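Local coordinates for protein phosphatidylglycerophosphatase B (Bacillus subtilis, PDB 6FMX) that catalyses the dephosphorylation of phosphatidylglycerophosphate to phosphatidylglycerol in the membrane and also acts as an undecaprenyl pyrophosphate phosphatase, at residues F30-A34 against S135-G139; D46-S50 against H190-D194; L71-L77 against N143-Y148. All blocks are in the same frame, centred on the assembly; numbering follows the deposited sequence.

Contact 1 of 3, residues F30-A34 against S135-G139. With WO4 (tungstate(VI)ion), chain G; OLC ((2R)-2,3-dihydroxypropyl (9Z)-octadec-9-enoate), chain D; OLC ((2R)-2,3-dihydroxypropyl (9Z)-octadec-9-enoate), chain C.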
loop_
_atom_site.group_PDB
_atom_site.type_symbol
_atom_site.label_atom_id
_atom_site.label_comp_id
_atom_site.label_asym_id
_atom_site.label_seq_id
_atom_site.Cartn_x
_atom_site.Cartn_y
_atom_site.Cartn_z
ATOM N N PHE A 30 -13.881 1.022 1.948
ATOM C CA PHE A 30 -13.180 1.854 2.919
ATOM C C PHE A 30 -14.158 2.569 3.844
ATOM O O PHE A 30 -13.922 2.655 5.055
ATOM C CB PHE A 30 -12.279 2.870 2.223
ATOM C CG PHE A 30 -11.669 3.862 3.165
ATOM C CD1 PHE A 30 -10.535 3.539 3.892
ATOM C CD2 PHE A 30 -12.224 5.118 3.328
ATOM C CE1 PHE A 30 -9.977 4.446 4.769
ATOM C CE2 PHE A 30 -11.662 6.031 4.204
ATOM C CZ PHE A 30 -10.540 5.694 4.926
ATOM N N LEU A 31 -15.248 3.112 3.286
ATOM C CA LEU A 31 -16.236 3.800 4.113
ATOM C C LEU A 31 -16.823 2.865 5.155
ATOM O O LEU A 31 -16.994 3.241 6.321
ATOM C CB LEU A 31 -17.359 4.378 3.246
ATOM C CG LEU A 31 -17.029 5.449 2.209
ATOM C CD1 LEU A 31 -18.299 5.897 1.456
ATOM C CD2 LEU A 31 -16.361 6.628 2.886
ATOM N N ILE A 32 -17.147 1.642 4.745
ATOM C CA ILE A 32 -17.728 0.680 5.668
ATOM C C ILE A 32 -16.732 0.342 6.771
ATOM O O ILE A 32 -17.095 0.262 7.951
ATOM C CB ILE A 32 -18.200 -0.559 4.890
ATOM C CG1 ILE A 32 -19.507 -0.217 4.171
ATOM C CG2 ILE A 32 -18.394 -1.739 5.814
ATOM C CD1 ILE A 32 -19.918 -1.230 3.149
ATOM N N LEU A 33 -15.455 0.184 6.409
ATOM C CA LEU A 33 -14.422 -0.054 7.416
ATOM C C LEU A 33 -14.244 1.148 8.339
ATOM O O LEU A 33 -14.095 0.983 9.558
ATOM C CB LEU A 33 -13.094 -0.392 6.739
ATOM C CG LEU A 33 -12.666 -1.849 6.713
ATOM C CD1 LEU A 33 -11.249 -1.941 6.180
ATOM C CD2 LEU A 33 -12.751 -2.420 8.117
ATOM N N ALA A 34 -14.215 2.358 7.773
ATOM C CA ALA A 34 -14.062 3.561 8.583
ATOM C C ALA A 34 -15.191 3.721 9.593
ATOM O O ALA A 34 -14.984 4.337 10.647
ATOM C CB ALA A 34 -13.980 4.795 7.684
ATOM N N SER A 135 -3.417 5.663 13.678
ATOM C CA SER A 135 -3.310 4.284 13.210
ATOM C C SER A 135 -4.029 4.023 11.889
ATOM O O SER A 135 -3.589 3.169 11.114
ATOM C CB SER A 135 -3.859 3.335 14.277
ATOM O OG SER A 135 -3.291 2.054 14.147
ATOM N N PHE A 136 -5.129 4.724 11.605
ATOM C CA PHE A 136 -6.017 4.362 10.500
ATOM C C PHE A 136 -6.103 5.485 9.465
ATOM O O PHE A 136 -6.430 6.623 9.827
ATOM C CB PHE A 136 -7.441 4.043 11.031
ATOM C CG PHE A 136 -8.403 3.549 9.965
ATOM C CD1 PHE A 136 -9.148 4.446 9.216
ATOM C CD2 PHE A 136 -8.570 2.191 9.728
ATOM C CE1 PHE A 136 -10.030 3.999 8.233
ATOM C CE2 PHE A 136 -9.463 1.734 8.751
ATOM C CZ PHE A 136 -10.189 2.640 8.009
ATOM N N PRO A 137 -5.867 5.203 8.172
ATOM C CA PRO A 137 -5.450 3.921 7.583
ATOM C C PRO A 137 -3.931 3.752 7.606
ATOM O O PRO A 137 -3.233 4.758 7.746
ATOM C CB PRO A 137 -5.964 4.007 6.141
ATOM C CG PRO A 137 -6.018 5.479 5.842
ATOM C CD PRO A 137 -6.216 6.206 7.149
ATOM N N SER A 138 -3.431 2.519 7.458
ATOM C CA SER A 138 -1.992 2.274 7.528
ATOM C C SER A 138 -1.285 2.855 6.313
ATOM O O SER A 138 -1.613 2.518 5.174
ATOM C CB SER A 138 -1.709 0.773 7.628
ATOM O OG SER A 138 -0.355 0.496 7.293
ATOM N N GLY A 139 -0.298 3.718 6.556
ATOM C CA GLY A 139 0.404 4.340 5.447
ATOM C C GLY A 139 1.285 3.371 4.674
ATOM O O GLY A 139 1.357 3.444 3.449
HETATM W W WO4 G . 2.139 3.578 9.203
HETATM O O1 WO4 G . 2.779 3.112 11.081
HETATM O O2 WO4 G . 0.369 4.571 9.257
HETATM O O3 WO4 G . 3.462 4.878 8.362
HETATM O O4 WO4 G . 1.885 1.857 8.204
HETATM C C18 OLC D . -23.763 -0.128 2.341
HETATM C C10 OLC D . -21.052 4.932 6.635
HETATM C C9 OLC D . -20.449 6.101 6.703
HETATM C C17 OLC D . -22.764 0.194 1.233
HETATM C C11 OLC D . -20.363 3.749 5.969
HETATM C C8 OLC D . -19.052 6.288 6.113
HETATM C C24 OLC D . -18.387 7.685 17.716
HETATM C C16 OLC D . -22.558 1.705 1.180
HETATM C C12 OLC D . -21.286 3.140 4.920
HETATM C C7 OLC D . -18.317 7.417 6.834
HETATM C C15 OLC D . -21.943 2.181 2.495
HETATM C C13 OLC D . -21.810 4.227 3.979
HETATM C C6 OLC D . -17.677 6.869 8.107
HETATM C C14 OLC D . -21.960 3.710 2.545
HETATM C C5 OLC D . -17.567 7.995 9.133
HETATM C C4 OLC D . -17.317 7.404 10.514
HETATM C C3 OLC D . -18.640 7.270 11.260
HETATM C C2 OLC D . -18.384 6.700 12.650
HETATM C C21 OLC D . -17.549 8.777 15.661
HETATM C C1 OLC D . -17.958 7.823 13.591
HETATM C C22 OLC D . -18.352 8.986 16.929
HETATM O O19 OLC D . -17.566 8.852 13.156
HETATM O O25 OLC D . -17.900 7.940 19.003
HETATM O O23 OLC D . -17.723 9.974 17.691
HETATM O O20 OLC D . -18.039 7.659 14.978
HETATM C C18 OLC C . -16.363 -4.988 -2.731
HETATM C C10 OLC C . -17.855 -5.934 1.975
HETATM C C9 OLC C . -17.651 -6.216 3.245
HETATM C C17 OLC C . -17.772 -5.167 -2.163
HETATM C C11 OLC C . -17.795 -4.498 1.449
HETATM C C8 OLC C . -17.329 -5.105 4.243
HETATM C C24 OLC C . -21.355 -5.986 14.333
HETATM C C16 OLC C . -18.757 -4.123 -2.697
HETATM C C12 OLC C . -19.171 -4.146 0.877
HETATM C C7 OLC C . -16.813 -5.712 5.549
HETATM C C15 OLC C . -18.409 -2.708 -2.230
HETATM C C13 OLC C . -19.207 -2.808 0.147
HETATM C C6 OLC C . -16.038 -4.657 6.342
HETATM C C14 OLC C . -17.994 -2.673 -0.760
HETATM C C5 OLC C . -15.017 -5.344 7.244
HETATM C C4 OLC C . -15.279 -4.952 8.694
HETATM C C3 OLC C . -16.403 -5.820 9.255
HETATM C C2 OLC C . -17.601 -4.927 9.551
HETATM C C21 OLC C . -19.961 -5.936 12.285
HETATM C C1 OLC C . -18.584 -5.706 10.414
HETATM C C22 OLC C . -20.691 -5.088 13.298
HETATM O O19 OLC C . -18.789 -6.853 10.191
HETATM O O25 OLC C . -21.684 -5.193 15.442
HETATM O O23 OLC C . -19.729 -4.288 13.914
HETATM O O20 OLC C . -19.233 -5.064 11.472
#

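Contact 2 of 3, residues D46-S50 against H190-D194. With WO4 (tungstate(VI)ion), chain G.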
loop_
_atom_site.group_PDB
_atom_site.type_symbol
_atom_site.label_atom_id
_atom_site.label_comp_id
_atom_site.label_asym_id
_atom_site.label_seq_id
_atom_site.Cartn_x
_atom_site.Cartn_y
_atom_site.Cartn_z
ATOM N N ASP A 46 -9.960 -6.776 16.363
ATOM C CA ASP A 46 -8.672 -6.180 16.011
ATOM C C ASP A 46 -7.642 -6.406 17.110
ATOM O O ASP A 46 -6.479 -6.720 16.828
ATOM C CB ASP A 46 -8.823 -4.678 15.769
ATOM C CG ASP A 46 -8.996 -4.327 14.306
ATOM O OD1 ASP A 46 -8.407 -5.009 13.437
ATOM O OD2 ASP A 46 -9.688 -3.324 14.036
ATOM N N GLU A 47 -8.040 -6.195 18.367
ATOM C CA GLU A 47 -7.144 -6.475 19.487
ATOM C C GLU A 47 -6.751 -7.950 19.529
ATOM O O GLU A 47 -5.584 -8.281 19.766
ATOM C CB GLU A 47 -7.803 -6.061 20.804
ATOM C CG GLU A 47 -7.118 -6.638 22.041
ATOM C CD GLU A 47 -7.525 -5.944 23.335
ATOM O OE1 GLU A 47 -8.215 -4.905 23.276
ATOM O OE2 GLU A 47 -7.152 -6.447 24.419
ATOM N N ALA A 48 -7.712 -8.852 19.315
ATOM C CA ALA A 48 -7.420 -10.278 19.428
ATOM C C ALA A 48 -6.450 -10.737 18.347
ATOM O O ALA A 48 -5.592 -11.596 18.598
ATOM C CB ALA A 48 -8.710 -11.095 19.365
ATOM N N ILE A 49 -6.574 -10.185 17.137
ATOM C CA ILE A 49 -5.680 -10.579 16.054
ATOM C C ILE A 49 -4.299 -9.980 16.271
ATOM O O ILE A 49 -3.276 -10.635 16.042
ATOM C CB ILE A 49 -6.277 -10.169 14.692
ATOM C CG1 ILE A 49 -7.547 -10.973 14.417
ATOM C CG2 ILE A 49 -5.272 -10.376 13.565
ATOM C CD1 ILE A 49 -8.297 -10.537 13.177
ATOM N N SER A 50 -4.251 -8.731 16.729
ATOM C CA SER A 50 -2.979 -8.082 17.020
ATOM C C SER A 50 -2.181 -8.880 18.044
ATOM O O SER A 50 -0.993 -9.168 17.839
ATOM C CB SER A 50 -3.237 -6.662 17.524
ATOM O OG SER A 50 -2.024 -5.969 17.738
ATOM N N HIS A 190 0.068 -1.627 13.540
ATOM C CA HIS A 190 -1.224 -1.392 12.929
ATOM C C HIS A 190 -2.147 -2.537 13.296
ATOM O O HIS A 190 -1.703 -3.672 13.519
ATOM C CB HIS A 190 -1.132 -1.264 11.404
ATOM C CG HIS A 190 -0.543 0.033 10.934
ATOM N ND1 HIS A 190 -1.164 1.246 11.127
ATOM C CD2 HIS A 190 0.590 0.299 10.246
ATOM C CE1 HIS A 190 -0.426 2.209 10.608
ATOM N NE2 HIS A 190 0.636 1.660 10.047
ATOM N N PHE A 191 -3.434 -2.224 13.347
ATOM C CA PHE A 191 -4.464 -3.242 13.372
ATOM C C PHE A 191 -4.711 -3.751 11.956
ATOM O O PHE A 191 -4.443 -3.064 10.967
ATOM C CB PHE A 191 -5.775 -2.687 13.926
ATOM C CG PHE A 191 -5.703 -2.243 15.361
ATOM C CD1 PHE A 191 -5.638 -3.173 16.386
ATOM C CD2 PHE A 191 -5.746 -0.896 15.685
ATOM C CE1 PHE A 191 -5.600 -2.763 17.711
ATOM C CE2 PHE A 191 -5.710 -0.484 17.014
ATOM C CZ PHE A 191 -5.640 -1.419 18.020
ATOM N N VAL A 192 -5.267 -4.960 11.870
ATOM C CA VAL A 192 -5.620 -5.520 10.570
ATOM C C VAL A 192 -6.515 -4.555 9.797
ATOM O O VAL A 192 -6.330 -4.343 8.593
ATOM C CB VAL A 192 -6.283 -6.899 10.749
ATOM C CG1 VAL A 192 -7.171 -7.248 9.547
ATOM C CG2 VAL A 192 -5.222 -7.954 10.940
ATOM N N THR A 193 -7.485 -3.938 10.475
ATOM C CA THR A 193 -8.387 -3.045 9.750
ATOM C C THR A 193 -7.675 -1.797 9.244
ATOM O O THR A 193 -8.063 -1.255 8.199
ATOM C CB THR A 193 -9.580 -2.656 10.624
ATOM O OG1 THR A 193 -9.111 -2.201 11.899
ATOM C CG2 THR A 193 -10.508 -3.848 10.805
ATOM N N ASP A 194 -6.657 -1.306 9.966
ATOM C CA ASP A 194 -5.827 -0.238 9.412
ATOM C C ASP A 194 -5.199 -0.674 8.097
ATOM O O ASP A 194 -5.087 0.121 7.154
ATOM C CB ASP A 194 -4.703 0.170 10.369
ATOM C CG ASP A 194 -5.189 0.579 11.733
ATOM O OD1 ASP A 194 -6.306 1.131 11.845
ATOM O OD2 ASP A 194 -4.405 0.378 12.689
HETATM W W WO4 G . 2.139 3.578 9.203
HETATM O O1 WO4 G . 2.779 3.112 11.081
HETATM O O2 WO4 G . 0.369 4.571 9.257
HETATM O O3 WO4 G . 3.462 4.878 8.362
HETATM O O4 WO4 G . 1.885 1.857 8.204
HETATM O O HOH W 1 -5.936 -6.430 14.134
HETATM O O HOH W 2 -0.706 -5.242 15.458
#

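Contact 3 of 3, residues L71-L77 against N143-Y148. With OLC ((2R)-2,3-dihydroxypropyl (9Z)-octadec-9-enoate), chain B; OLC ((2R)-2,3-dihydroxypropyl (9Z)-octadec-9-enoate), chain F.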
loop_
_atom_site.group_PDB
_atom_site.type_symbol
_atom_site.label_atom_id
_atom_site.label_comp_id
_atom_site.label_asym_id
_atom_site.label_seq_id
_atom_site.Cartn_x
_atom_site.Cartn_y
_atom_site.Cartn_z
ATOM N N LEU A 71 9.916 -2.122 2.620
ATOM C CA LEU A 71 9.414 -2.027 1.252
ATOM C C LEU A 71 8.170 -1.152 1.158
ATOM O O LEU A 71 7.847 -0.667 0.066
ATOM C CB LEU A 71 9.111 -3.419 0.697
ATOM C CG LEU A 71 10.278 -4.406 0.716
ATOM C CD1 LEU A 71 9.768 -5.822 0.521
ATOM C CD2 LEU A 71 11.311 -4.049 -0.344
ATOM N N GLY A 72 7.468 -0.936 2.269
ATOM C CA GLY A 72 6.321 -0.058 2.310
ATOM C C GLY A 72 6.602 1.338 2.812
ATOM O O GLY A 72 5.683 2.165 2.858
ATOM N N ALA A 73 7.842 1.630 3.200
ATOM C CA ALA A 73 8.160 2.928 3.782
ATOM C C ALA A 73 8.262 3.979 2.688
ATOM O O ALA A 73 8.877 3.750 1.642
ATOM C CB ALA A 73 9.465 2.857 4.573
ATOM N N SER A 74 7.660 5.143 2.934
ATOM C CA SER A 74 7.724 6.208 1.941
ATOM C C SER A 74 9.155 6.679 1.721
ATOM O O SER A 74 9.489 7.164 0.632
ATOM C CB SER A 74 6.825 7.370 2.357
ATOM O OG SER A 74 7.564 8.342 3.061
ATOM N N SER A 75 10.016 6.528 2.731
ATOM C CA SER A 75 11.422 6.856 2.541
ATOM C C SER A 75 12.116 5.898 1.587
ATOM O O SER A 75 13.144 6.260 1.005
ATOM C CB SER A 75 12.151 6.870 3.882
ATOM O OG SER A 75 12.385 5.546 4.330
ATOM N N PHE A 76 11.589 4.688 1.420
ATOM C CA PHE A 76 12.104 3.764 0.421
ATOM C C PHE A 76 11.433 3.952 -0.931
ATOM O O PHE A 76 12.105 3.894 -1.966
ATOM C CB PHE A 76 11.897 2.322 0.891
ATOM C CG PHE A 76 12.205 1.281 -0.149
ATOM C CD1 PHE A 76 13.518 0.945 -0.446
ATOM C CD2 PHE A 76 11.185 0.613 -0.803
ATOM C CE1 PHE A 76 13.804 -0.030 -1.396
ATOM C CE2 PHE A 76 11.460 -0.353 -1.746
ATOM C CZ PHE A 76 12.773 -0.681 -2.046
ATOM N N LEU A 77 10.125 4.207 -0.940
ATOM C CA LEU A 77 9.383 4.222 -2.194
ATOM C C LEU A 77 9.642 5.476 -3.011
ATOM O O LEU A 77 9.619 5.406 -4.243
ATOM C CB LEU A 77 7.891 4.070 -1.928
ATOM C CG LEU A 77 7.528 2.681 -1.417
ATOM C CD1 LEU A 77 6.156 2.706 -0.797
ATOM C CD2 LEU A 77 7.614 1.633 -2.501
ATOM N N ASN A 143 0.730 2.869 0.870
ATOM C CA ASN A 143 1.853 3.052 -0.051
ATOM C C ASN A 143 2.059 1.818 -0.920
ATOM O O ASN A 143 2.239 1.924 -2.141
ATOM C CB ASN A 143 3.148 3.325 0.724
ATOM C CG ASN A 143 3.162 4.655 1.446
ATOM O OD1 ASN A 143 2.289 5.495 1.263
ATOM N ND2 ASN A 143 4.178 4.845 2.291
ATOM N N ALA A 144 2.081 0.632 -0.299
ATOM C CA ALA A 144 2.457 -0.570 -1.040
ATOM C C ALA A 144 1.355 -0.986 -2.008
ATOM O O ALA A 144 1.629 -1.435 -3.126
ATOM C CB ALA A 144 2.788 -1.715 -0.077
ATOM N N ALA A 145 0.094 -0.864 -1.585
ATOM C CA ALA A 145 -1.003 -1.282 -2.445
ATOM C C ALA A 145 -1.190 -0.342 -3.625
ATOM O O ALA A 145 -1.799 -0.731 -4.621
ATOM C CB ALA A 145 -2.301 -1.386 -1.643
ATOM N N CYS A 146 -0.696 0.884 -3.528
ATOM C CA CYS A 146 -0.683 1.812 -4.649
ATOM C C CYS A 146 0.564 1.634 -5.508
ATOM O O CYS A 146 0.460 1.305 -6.689
ATOM C CB CYS A 146 -0.771 3.250 -4.131
ATOM S SG CYS A 146 -0.594 4.523 -5.404
ATOM N N VAL A 147 1.749 1.789 -4.913
ATOM C CA VAL A 147 2.964 1.956 -5.706
ATOM C C VAL A 147 3.360 0.665 -6.419
ATOM O O VAL A 147 3.774 0.698 -7.585
ATOM C CB VAL A 147 4.102 2.488 -4.814
ATOM C CG1 VAL A 147 5.406 2.538 -5.595
ATOM C CG2 VAL A 147 3.758 3.869 -4.295
ATOM N N TYR A 148 3.276 -0.489 -5.746
ATOM C CA TYR A 148 3.787 -1.684 -6.418
ATOM C C TYR A 148 2.908 -2.105 -7.600
ATOM O O TYR A 148 3.458 -2.456 -8.654
ATOM C CB TYR A 148 4.000 -2.832 -5.417
ATOM C CG TYR A 148 5.228 -2.592 -4.567
ATOM C CD1 TYR A 148 6.501 -2.649 -5.124
ATOM C CD2 TYR A 148 5.112 -2.244 -3.238
ATOM C CE1 TYR A 148 7.625 -2.397 -4.360
ATOM C CE2 TYR A 148 6.229 -1.984 -2.467
ATOM C CZ TYR A 148 7.476 -2.063 -3.031
ATOM O OH TYR A 148 8.579 -1.805 -2.257
HETATM C C18 OLC B . 14.856 -0.322 -17.900
HETATM C C10 OLC B . 14.885 -2.125 -10.659
HETATM C C9 OLC B . 15.325 -2.141 -9.415
HETATM C C17 OLC B . 14.883 0.835 -16.901
HETATM C C11 OLC B . 14.632 -0.815 -11.409
HETATM C C8 OLC B . 15.597 -0.843 -8.658
HETATM C C24 OLC B . 16.272 5.549 2.762
HETATM C C16 OLC B . 13.559 0.946 -16.141
HETATM C C12 OLC B . 15.921 -0.318 -12.071
HETATM C C7 OLC B . 16.253 -1.136 -7.313
HETATM C C15 OLC B . 13.598 0.075 -14.888
HETATM C C13 OLC B . 15.704 -0.081 -13.565
HETATM C C6 OLC B . 16.500 0.191 -6.600
HETATM C C14 OLC B . 14.439 0.735 -13.793
HETATM C C5 OLC B . 16.473 -0.014 -5.084
HETATM C C4 OLC B . 15.610 1.072 -4.435
HETATM C C3 OLC B . 16.483 2.100 -3.717
HETATM C C2 OLC B . 15.642 2.841 -2.681
HETATM C C21 OLC B . 16.520 4.707 0.411
HETATM C C1 OLC B . 16.528 3.635 -1.718
HETATM C C22 OLC B . 16.506 4.321 1.890
HETATM O O19 OLC B . 17.381 4.335 -2.145
HETATM O O25 OLC B . 15.550 5.183 3.911
HETATM O O23 OLC B . 15.473 3.405 2.115
HETATM O O20 OLC B . 16.334 3.534 -0.334
HETATM C C10 OLC F . 5.502 15.023 -10.040
HETATM C C9 OLC F . 5.294 14.849 -8.738
HETATM C C11 OLC F . 4.555 15.879 -10.847
HETATM C C8 OLC F . 4.113 15.506 -8.066
HETATM C C24 OLC F . 6.802 11.325 4.229
HETATM C C12 OLC F . 3.455 15.004 -11.437
HETATM C C7 OLC F . 4.428 15.735 -6.593
HETATM C C6 OLC F . 5.356 14.651 -6.056
HETATM C C5 OLC F . 4.977 14.263 -4.631
HETATM C C4 OLC F . 6.217 14.091 -3.763
HETATM C C3 OLC F . 6.057 12.914 -2.808
HETATM C C2 OLC F . 5.459 13.364 -1.480
HETATM C C21 OLC F . 6.431 12.575 2.108
HETATM C C1 OLC F . 6.047 12.543 -0.357
HETATM C C22 OLC F . 6.160 11.270 2.848
HETATM O O19 OLC F . 6.949 11.750 -0.574
HETATM O O25 OLC F . 6.035 12.184 5.079
HETATM O O23 OLC F . 4.746 11.084 2.987
HETATM O O20 OLC F . 5.541 12.688 0.999
#

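Contact 1 of 3, residues F30-A34 against S135-G139
Phe30 and Phe136 meet through one corner of each ring, CE1 of Phe30 lying 3.5 Å from CE1 of Phe136. The planes are only 21° from parallel, but the centroids are 5.5 Å apart, which shows that the rings barely overlap. Both phenylalanines carry CG anti to the backbone N (chi1 -175° for Phe136), and the side chains run past each other in opposite directions, the Phe136 ring reaching from the loop to helix 21-36. There CZ of Phe136 lies 4.0 Å from CA of Ala34, and the methyl of Ala34 and CB of Leu33 also border the ring. Pro137 follows a cis peptide bond and adds a second apolar point, its CG 4.2 Å from CE1 of Phe30. Leu114 of helix 96-118 touches both Phe30 and Pro137, while Leu196 of helix 192-215 packs on Leu33. The lipid-facing side of helix 21-36 is marked by Ile32, whose CD1 comes within 3.5 Å of C13 of the monoolein molecule of chain C. Just after Pro137, at the N-cap of helix 139-158, Ser138 donates from OG to tungstate O4 at 2.8 Å, and Gly139 N reaches tungstate O2 at 2.9 Å with a nearly straight N-H...O angle of 173°. This Pro-Ser-Gly run belongs to phosphatase sequence motif II, the anion-binding turn at the start of helix 139-158 in the PAP2 family.

Contact 2 of 3, residues D46-S50 against H190-D194
Asp46 grips Thr193 with both carboxylate oxygens: Thr193 OG1 donates to Asp46 OD2 over a very short 2.5 Å, and Thr193 N reaches Asp46 OD1 at 3.3 Å. The second bond arrives on the syn side of OD1, 20° out of the carboxylate plane. A chi1 of 50° places Thr193 OG1 between its own N and carbonyl carbon, letting hydroxyl and amide face the same carboxylate. The segment 190-194 closes phosphatase motif III of the PAP2 fold and opens helix 192-215, so Asp46 ties helix 40-54, probably extracellular, to that helix's first turn. Arg120 adds salt bridges to both Asp46 and Asp194, and also bonds Thr193 OG1. A leucine in place of Asp46 would probably leave Thr193 N and OG1 without their acceptor on helix 40-54 and Arg120 without one of its carboxylate mates. One water accepts from Val192 N at 2.8 Å and donates to the carbonyl and OD1 of Asp46; another joins Ser50 OG to His190 O, 2.7 Å from each. Asp194 OD2 receives Phe191 N at 2.9 Å from above its carboxylate plane. His190, the probable nucleophile, leaves its backbone away from helix 40-54; its NE2 binds the tungsten at 2.6 Å. In the packing layer, Phe191 crosses Asp46 at about a right angle, with CD1 of Phe191 3.6 Å from CB of Asp46. Near the exposed margin, CG2 of Ile49 abuts CG2 of Val192 at 3.6 Å.

Contact 3 of 3, residues L71-L77 against N143-Y148
Tyr148 and Asn143, one turn and a residue apart on helix 139-158, each donate to a backbone carbonyl just before helix 74-92. Tyr148 keeps CG anti to its carbonyl carbon (chi1 -74°), which carries the ring across to Leu71. Its OH reaches Leu71 O at 2.7 Å with a C=O...donor angle of 122°, the hydroxyl tilted somewhat from the carbonyl plane and Leu71 O at the tyrosine ring's edge, near its plane. Asn143 ND2 meets Gly72 O at 3.1 Å, approaching nearer the line of the C=O bond, at 158°, with the acceptor close to the asparagine amide plane. Leu77 lies against both donor side chains: its CD1 is 3.4 Å from CB of Asn143, and its CD2 3.7 Å from CZ of Tyr148 and 3.9 Å from CG1 of Val147. CE2 of Phe76, at its ring edge, lies 3.3 Å from OH of Tyr148. In this helical-bundle PAP2 fold the contact joins the start of helix 74-92 to the first half of helix 139-158, probably toward the extracellular side, with Ala73 close to His140, the probable proton donor. Further out, Arg108 of helix 96-118 holds Asn143 OD1, fixing the amide from its other end. Ala173 and Ile176 of helix 166-186 pack on Tyr148. Ala73, the N-cap residue, accepts at its carbonyl from both Phe76 N and Leu77 N. Ser75 OG hydrogen-bonds O25 of the chain B monoolein at 3.2 Å.

Contact 3 lies deepest, its centre about 6 Å from the chain centre, against about 12 Å for contact 1 and 16 Å for contact 2. Depth is not burial, however: every touching residue of contact 1 is buried, whereas contacts 2 and 3 are partly buried. Contacts 1 and 2 touch through Ser135 OG and Asp194 OD2 at 2.5 Å, and both reach the tungstate; contacts 2 and 3 do not touch. The loop of contact 1 runs directly into helix 139-158, which carries contact 3. Across the segments contact 1 is wholly apolar; contact 2, whose rim reaches the surface at Ile49, sets a carboxylate and waters beside apolar packing; contact 3 combines neutral side-chain donors with leucine packing.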